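Local coordinates for cell division control protein Cdc48 (PDB 5E7P) that probably binds and hydrolyses ATP as a Cdc48-family AAA ATPase with two nucleotide-binding modules, both holding ADP, at residues S167-T172 with V433-A438; R406-E411 with P452-A457; A658-L663 with D677-A682. All blocks are in the same frame, centred on the assembly; numbering follows the deposited sequence.

Contact 1: residues S167-T172 with V433-A438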
# COMPACT_ATOMS: atom_id res chain seq x y z
N SER A 167 15.57 15.99 -16.72
CA SER A 167 15.75 16.74 -15.48
C SER A 167 14.45 17.41 -15.02
O SER A 167 14.22 17.55 -13.82
CB SER A 167 16.86 17.78 -15.65
OG SER A 167 18.11 17.16 -15.88
N SER A 168 13.62 17.81 -15.98
CA SER A 168 12.35 18.46 -15.66
C SER A 168 11.35 17.46 -15.10
O SER A 168 10.38 17.83 -14.44
CB SER A 168 11.77 19.16 -16.89
OG SER A 168 11.45 18.22 -17.90
N VAL A 169 11.59 16.18 -15.39
CA VAL A 169 10.72 15.11 -14.91
C VAL A 169 11.34 14.47 -13.67
O VAL A 169 10.70 13.69 -12.96
CB VAL A 169 10.46 14.07 -16.03
CG1 VAL A 169 9.48 13.02 -15.58
CG2 VAL A 169 9.90 14.77 -17.25
N GLY A 170 12.59 14.82 -13.39
CA GLY A 170 13.23 14.41 -12.15
C GLY A 170 14.20 13.25 -12.29
O GLY A 170 14.57 12.61 -11.30
N ILE A 171 14.61 12.96 -13.52
CA ILE A 171 15.60 11.92 -13.76
C ILE A 171 17.01 12.48 -13.60
O ILE A 171 17.49 13.25 -14.44
CB ILE A 171 15.44 11.28 -15.16
CG1 ILE A 171 14.06 10.62 -15.28
CG2 ILE A 171 16.54 10.27 -15.41
CD1 ILE A 171 13.84 9.90 -16.58
N THR A 172 17.67 12.09 -12.51
CA THR A 172 19.01 12.56 -12.20
C THR A 172 20.05 11.47 -12.45
O THR A 172 21.12 11.73 -12.98
CB THR A 172 19.10 13.03 -10.74
OG1 THR A 172 18.15 14.08 -10.52
CG2 THR A 172 20.50 13.54 -10.42
N VAL A 433 5.02 7.07 -13.51
CA VAL A 433 4.27 7.02 -14.76
C VAL A 433 4.77 8.10 -15.72
O VAL A 433 4.99 7.84 -16.90
CB VAL A 433 2.76 7.19 -14.53
CG1 VAL A 433 2.04 7.50 -15.83
CG2 VAL A 433 2.18 5.94 -13.87
N VAL A 434 4.97 9.31 -15.19
CA VAL A 434 5.42 10.44 -15.99
C VAL A 434 6.87 10.27 -16.45
O VAL A 434 7.20 10.59 -17.59
CB VAL A 434 5.24 11.77 -15.24
CG1 VAL A 434 5.91 12.91 -15.98
CG2 VAL A 434 3.76 12.07 -15.04
N ARG A 435 7.73 9.76 -15.57
CA ARG A 435 9.12 9.50 -15.93
C ARG A 435 9.21 8.50 -17.07
O ARG A 435 10.01 8.66 -17.99
CB ARG A 435 9.93 9.01 -14.73
CG ARG A 435 10.09 10.04 -13.62
CD ARG A 435 11.26 9.70 -12.70
NE ARG A 435 11.16 8.36 -12.14
CZ ARG A 435 10.48 8.06 -11.04
NH1 ARG A 435 9.84 9.02 -10.38
NH2 ARG A 435 10.45 6.81 -10.59
N GLU A 436 8.38 7.46 -17.00
CA GLU A 436 8.32 6.45 -18.05
C GLU A 436 7.80 7.07 -19.34
O GLU A 436 8.27 6.76 -20.43
CB GLU A 436 7.43 5.28 -17.63
CG GLU A 436 7.22 4.23 -18.70
CD GLU A 436 8.49 3.49 -19.06
OE1 GLU A 436 9.36 3.34 -18.18
OE2 GLU A 436 8.62 3.06 -20.23
N GLY A 437 6.82 7.97 -19.20
CA GLY A 437 6.27 8.67 -20.34
C GLY A 437 7.32 9.51 -21.05
O GLY A 437 7.28 9.67 -22.27
N ALA A 438 8.26 10.03 -20.27
CA ALA A 438 9.35 10.84 -20.81
C ALA A 438 10.32 9.97 -21.60
O ALA A 438 10.97 10.44 -22.53
CB ALA A 438 10.07 11.58 -19.70
O HOH W 1 9.84 11.86 -10.54
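Val-169 packs against Val-434, Arg-435 and Ala-438 beside the Schellman motif that ends helix 160-169. Gly-170 is its C-prime residue, with positive phi, and its N makes a weak bond back to Ser-167 O. In the chain, helix 160-169 comes between strands 144-146 and 177-184, neighbours in a four-stranded sheet. Its partner, helix 427-448, belongs to what is, by analogy with other AAA modules, the helical lid of the first one, so the contact joins the N-terminal part of the chain to that probable lid.

The apolar contacts come from the two branches of Val-169. CG1 stands anti to the backbone N (chi1 -176°) and reaches helix 427-448, with Val-434 CG1 at 3.6 Å. The same methyl sits over the start of the Arg-435 side chain, where CG is also 3.6 Å from Val-169 CG1. CG2 goes to the next turn and meets Ala-438 CB at 4.0 Å. Beyond the helix end, Ile-171 uses its CG1 against Arg-435 CD, 3.9 Å away. Its side chain slants across the aliphatic part of the arginine and also touches Leu-148.

Polar contact runs through solvent. The Arg-435 chain bends at chi3 (-55°), which turns NE aside; its side chain comes to about 7 Å from the bound ADP, without being part of that pocket. One water bridges the two segments: it donates to Val-169 O at 3.2 Å and accepts from Arg-435 NH1 at 2.8 Å, lying at the guanidinium edge, in plane.

Contact 2: residues R406-E411 with P452-A457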
# COMPACT_ATOMS: atom_id res chain seq x y z
N ARG A 406 4.33 20.27 -14.98
CA ARG A 406 4.68 21.68 -15.13
C ARG A 406 6.07 21.80 -15.75
O ARG A 406 7.02 21.16 -15.29
CB ARG A 406 4.65 22.39 -13.78
CG ARG A 406 3.27 22.55 -13.18
CD ARG A 406 3.35 23.14 -11.79
NE ARG A 406 2.06 23.16 -11.12
CZ ARG A 406 1.90 23.24 -9.80
NH1 ARG A 406 2.97 23.29 -9.01
NH2 ARG A 406 0.69 23.25 -9.28
N GLY A 407 6.18 22.61 -16.79
CA GLY A 407 7.45 22.81 -17.46
C GLY A 407 7.88 21.60 -18.26
O GLY A 407 9.04 21.49 -18.67
N VAL A 408 6.94 20.69 -18.49
CA VAL A 408 7.20 19.49 -19.27
C VAL A 408 6.49 19.57 -20.61
O VAL A 408 5.26 19.54 -20.67
CB VAL A 408 6.72 18.23 -18.53
CG1 VAL A 408 7.03 16.98 -19.34
CG2 VAL A 408 7.37 18.14 -17.15
N PRO A 409 7.27 19.67 -21.71
CA PRO A 409 6.73 19.82 -23.07
C PRO A 409 5.78 18.69 -23.45
O PRO A 409 6.17 17.52 -23.44
CB PRO A 409 7.99 19.78 -23.95
CG PRO A 409 9.04 19.15 -23.10
CD PRO A 409 8.74 19.57 -21.70
N SER A 410 4.54 19.04 -23.78
CA SER A 410 3.52 18.04 -24.07
C SER A 410 2.49 18.52 -25.09
O SER A 410 2.45 19.70 -25.44
CB SER A 410 2.82 17.61 -22.78
OG SER A 410 2.20 18.72 -22.15
N GLU A 411 1.65 17.60 -25.55
CA GLU A 411 0.59 17.91 -26.52
C GLU A 411 -0.79 17.63 -25.94
O GLU A 411 -1.22 18.28 -24.99
CB GLU A 411 0.79 17.12 -27.81
CG GLU A 411 1.94 17.60 -28.67
CD GLU A 411 2.23 16.66 -29.83
OE1 GLU A 411 1.49 15.66 -29.99
OE2 GLU A 411 3.19 16.92 -30.58
N PRO A 452 11.77 15.84 -28.12
CA PRO A 452 10.76 15.01 -27.45
C PRO A 452 9.58 15.81 -26.90
O PRO A 452 9.77 16.83 -26.24
CB PRO A 452 11.55 14.39 -26.29
CG PRO A 452 12.68 15.33 -26.05
CD PRO A 452 13.05 15.85 -27.40
N VAL A 453 8.37 15.35 -27.19
CA VAL A 453 7.17 16.00 -26.69
C VAL A 453 6.12 14.97 -26.26
O VAL A 453 5.66 14.16 -27.06
CB VAL A 453 6.58 16.99 -27.73
CG1 VAL A 453 6.51 16.35 -29.11
CG2 VAL A 453 5.22 17.49 -27.28
N LEU A 454 5.77 15.01 -24.97
CA LEU A 454 4.87 14.02 -24.39
C LEU A 454 3.46 14.04 -24.99
O LEU A 454 2.84 15.10 -25.11
CB LEU A 454 4.77 14.21 -22.87
CG LEU A 454 5.53 13.21 -22.00
CD1 LEU A 454 7.03 13.43 -22.12
CD2 LEU A 454 5.09 13.31 -20.55
N ARG A 455 2.97 12.87 -25.35
CA ARG A 455 1.61 12.72 -25.84
C ARG A 455 0.85 11.71 -24.98
O ARG A 455 1.44 11.08 -24.10
CB ARG A 455 1.60 12.31 -27.31
CG ARG A 455 2.42 11.07 -27.61
CD ARG A 455 2.55 10.85 -29.10
NE ARG A 455 3.15 12.00 -29.78
CZ ARG A 455 3.50 12.01 -31.06
NH1 ARG A 455 3.32 10.93 -31.81
NH2 ARG A 455 4.03 13.10 -31.59
N HIS A 456 -0.44 11.57 -25.24
CA HIS A 456 -1.29 10.66 -24.46
C HIS A 456 -0.84 9.21 -24.59
O HIS A 456 -0.96 8.43 -23.64
CB HIS A 456 -2.75 10.78 -24.89
CG HIS A 456 -3.65 9.80 -24.23
ND1 HIS A 456 -4.05 9.92 -22.91
CD2 HIS A 456 -4.23 8.66 -24.69
CE1 HIS A 456 -4.84 8.91 -22.60
NE2 HIS A 456 -4.97 8.13 -23.66
N ALA A 457 -0.32 8.86 -25.76
CA ALA A 457 0.15 7.50 -26.02
C ALA A 457 1.24 7.08 -25.04
O ALA A 457 1.29 5.93 -24.61
CB ALA A 457 0.66 7.39 -27.45
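Glu-411 reaches over Val-453 and ends beside Arg-455, and these three side chains form the outer face of the contact. Glu-411 CG stands anti to the carbonyl carbon (chi1 -73°), and from there the chain runs on extended. It crosses the valine at about a right angle: Glu-411 CG lies 3.6 Å from Val-453 CG2, while the other methyl, Val-453 CG1, faces Glu-411 OE2 at 3.7 Å. Beyond this crossing Glu-411 lies alongside Arg-455, both pointing the same way, with carboxylate and guanidinium planes 29° apart. The salt bridge between them is long, 3.9 Å from Glu-411 OE1 to Arg-455 NH2. The oxygen sits well out of the guanidinium plane and no N-H is aimed at it, so the attraction is probably one of charge alone.

Under these side chains the backbones form a single beta bridge between Ser-410 and Leu-454. Leu-454 N donates to Pro-409 O at 3.0 Å, and Glu-411 N donates to Leu-454 O at 2.8 Å. Leu-454 O also receives a CA-H...O contact from Ser-410 CA. Ser-410 CB and Leu-454 CB sit 3.9 Å apart, and a looser apolar contact joins Val-408 CG1 to Leu-454 CD2.

The bridge joins two connections of what is probably the helical lid of the first AAA module: the loop between helices 394-404 and 415-420, and the extended stretch leading into helix 456-462. Arg-455 stands at the N-cap position of that helix. Helix 427-448 backs this stretch, with Ala-441 touching Leu-454 and Ala-445 touching Pro-452, while helix 160-169 brings Leu-165 against both Val-408 and Pro-452.

Contact 3: residues A658-L663 with D677-A682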
# COMPACT_ATOMS: atom_id res chain seq x y z
N ALA A 658 -25.43 -14.50 -8.62
CA ALA A 658 -24.18 -14.01 -8.07
C ALA A 658 -22.98 -14.84 -8.53
O ALA A 658 -21.91 -14.30 -8.83
CB ALA A 658 -24.26 -13.99 -6.56
N ARG A 659 -23.16 -16.16 -8.59
CA ARG A 659 -22.08 -17.05 -9.00
C ARG A 659 -21.70 -16.87 -10.48
O ARG A 659 -20.55 -17.08 -10.86
CB ARG A 659 -22.43 -18.52 -8.71
CG ARG A 659 -22.52 -18.84 -7.22
CD ARG A 659 -22.58 -20.35 -6.97
NE ARG A 659 -23.74 -20.98 -7.59
CZ ARG A 659 -24.92 -21.14 -6.99
NH1 ARG A 659 -25.11 -20.70 -5.75
NH2 ARG A 659 -25.91 -21.73 -7.63
N ARG A 660 -22.67 -16.48 -11.30
CA ARG A 660 -22.40 -16.17 -12.70
C ARG A 660 -21.44 -14.99 -12.81
O ARG A 660 -20.46 -15.05 -13.55
CB ARG A 660 -23.70 -15.86 -13.44
CG ARG A 660 -24.50 -17.08 -13.86
CD ARG A 660 -25.93 -16.69 -14.19
NE ARG A 660 -26.63 -17.74 -14.93
CZ ARG A 660 -27.21 -18.80 -14.36
NH1 ARG A 660 -27.16 -18.97 -13.05
NH2 ARG A 660 -27.83 -19.69 -15.11
N ASP A 661 -21.73 -13.93 -12.06
CA ASP A 661 -20.89 -12.73 -12.05
C ASP A 661 -19.48 -13.04 -11.58
O ASP A 661 -18.50 -12.64 -12.21
CB ASP A 661 -21.51 -11.65 -11.16
CG ASP A 661 -22.92 -11.29 -11.56
OD1 ASP A 661 -23.30 -11.56 -12.72
OD2 ASP A 661 -23.65 -10.72 -10.72
N ILE A 662 -19.38 -13.74 -10.45
CA ILE A 662 -18.10 -14.11 -9.87
C ILE A 662 -17.25 -14.95 -10.83
O ILE A 662 -16.07 -14.67 -11.02
CB ILE A 662 -18.29 -14.86 -8.54
CG1 ILE A 662 -18.99 -13.96 -7.52
CG2 ILE A 662 -16.96 -15.32 -7.99
CD1 ILE A 662 -19.46 -14.68 -6.28
N LEU A 663 -17.86 -15.96 -11.43
CA LEU A 663 -17.16 -16.78 -12.41
C LEU A 663 -16.72 -15.94 -13.61
O LEU A 663 -15.57 -16.03 -14.05
CB LEU A 663 -18.03 -17.95 -12.87
CG LEU A 663 -18.26 -19.07 -11.87
CD1 LEU A 663 -19.23 -20.11 -12.44
CD2 LEU A 663 -16.95 -19.72 -11.47
N ASP A 677 -19.85 -24.10 -20.21
CA ASP A 677 -20.86 -23.06 -20.06
C ASP A 677 -20.88 -22.55 -18.63
O ASP A 677 -21.40 -23.21 -17.72
CB ASP A 677 -22.23 -23.62 -20.46
CG ASP A 677 -23.35 -22.60 -20.29
OD1 ASP A 677 -23.06 -21.39 -20.29
OD2 ASP A 677 -24.52 -23.03 -20.18
N LEU A 678 -20.33 -21.36 -18.42
CA LEU A 678 -20.20 -20.78 -17.09
C LEU A 678 -21.55 -20.56 -16.41
O LEU A 678 -21.65 -20.57 -15.19
CB LEU A 678 -19.42 -19.46 -17.14
CG LEU A 678 -17.92 -19.58 -17.43
CD1 LEU A 678 -17.23 -18.23 -17.22
CD2 LEU A 678 -17.28 -20.66 -16.57
N ASP A 679 -22.60 -20.38 -17.22
CA ASP A 679 -23.93 -20.12 -16.68
C ASP A 679 -24.55 -21.37 -16.06
O ASP A 679 -24.99 -21.34 -14.91
CB ASP A 679 -24.84 -19.54 -17.75
CG ASP A 679 -24.40 -18.16 -18.20
OD1 ASP A 679 -23.81 -17.43 -17.37
OD2 ASP A 679 -24.65 -17.80 -19.37
N SER A 680 -24.58 -22.46 -16.82
CA SER A 680 -25.10 -23.72 -16.30
C SER A 680 -24.22 -24.22 -15.15
O SER A 680 -24.71 -24.83 -14.20
CB SER A 680 -25.20 -24.76 -17.41
OG SER A 680 -23.97 -24.89 -18.10
N LEU A 681 -22.92 -23.97 -15.25
CA LEU A 681 -21.98 -24.31 -14.18
C LEU A 681 -22.35 -23.60 -12.89
O LEU A 681 -22.27 -24.17 -11.80
CB LEU A 681 -20.55 -23.96 -14.58
CG LEU A 681 -19.48 -24.21 -13.52
CD1 LEU A 681 -19.43 -25.68 -13.14
CD2 LEU A 681 -18.11 -23.73 -14.00
N ALA A 682 -22.77 -22.34 -13.01
CA ALA A 682 -23.16 -21.56 -11.84
C ALA A 682 -24.36 -22.18 -11.13
O ALA A 682 -24.42 -22.22 -9.90
CB ALA A 682 -23.46 -20.12 -12.24
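Arg-659 reaches Ala-682 by turning at chi3 (-61°), which sets NE toward the carbonyl of that residue. Ala-682 O then takes two bonds side-on, from Arg-659 NE at 2.7 Å and from Arg-659 NH2 at 2.8 Å, and lies in the guanidinium plane. Arg-660 instead runs extended from CG to NE and crosses Asp-679 at about a right angle. Its CG packs on Ala-682 CB at 3.6 Å, and its guanidinium has Asp-679 O over one face, toward the rim. The salt bridge from Arg-660 NE to Asp-679 OD1 is long, 3.7 Å; the arginine also pairs with Asp-683, and the aspartate with Arg-664. Leu-663 fills the apolar side, with CD1 4.1 Å from Leu-681 CD2 and also near Ala-682 CB.

Helix 678-684 starts at its N-cap Asp-677, whose carboxylate accepts from Asp-679 N. The short axes of 658-663 and 678-682 come within 8.7 Å at 133°, about midway between perpendicular and antiparallel. This is packing within the second helical lid: helix 656-666 follows strand 645-650 of the RecA-like sheet, and helix 690-707 lies against Arg-659 and Leu-663 through Cys-693 and Leu-697.

How the contacts relate
Contacts 1 and 2 belong to one neighbourhood at the first nucleotide module, their centres 11 Å apart. Leu-454 joins them, its CD1 packing on Ala-438 CA at 3.7 Å, and helices 160-169 and 427-448 serve both. Contact 1 is the more buried, made of methyls against an arginine's aliphatic chain, with a bridging water; contact 2 is partly exposed and relies on backbone bonds with charge at its outer side. Contact 3 stands apart, its centre about 45 Å from either of the others, in the lid of the second module. It too is partly buried, but there arginines grip or cover backbone carbonyls between two helices close in sequence.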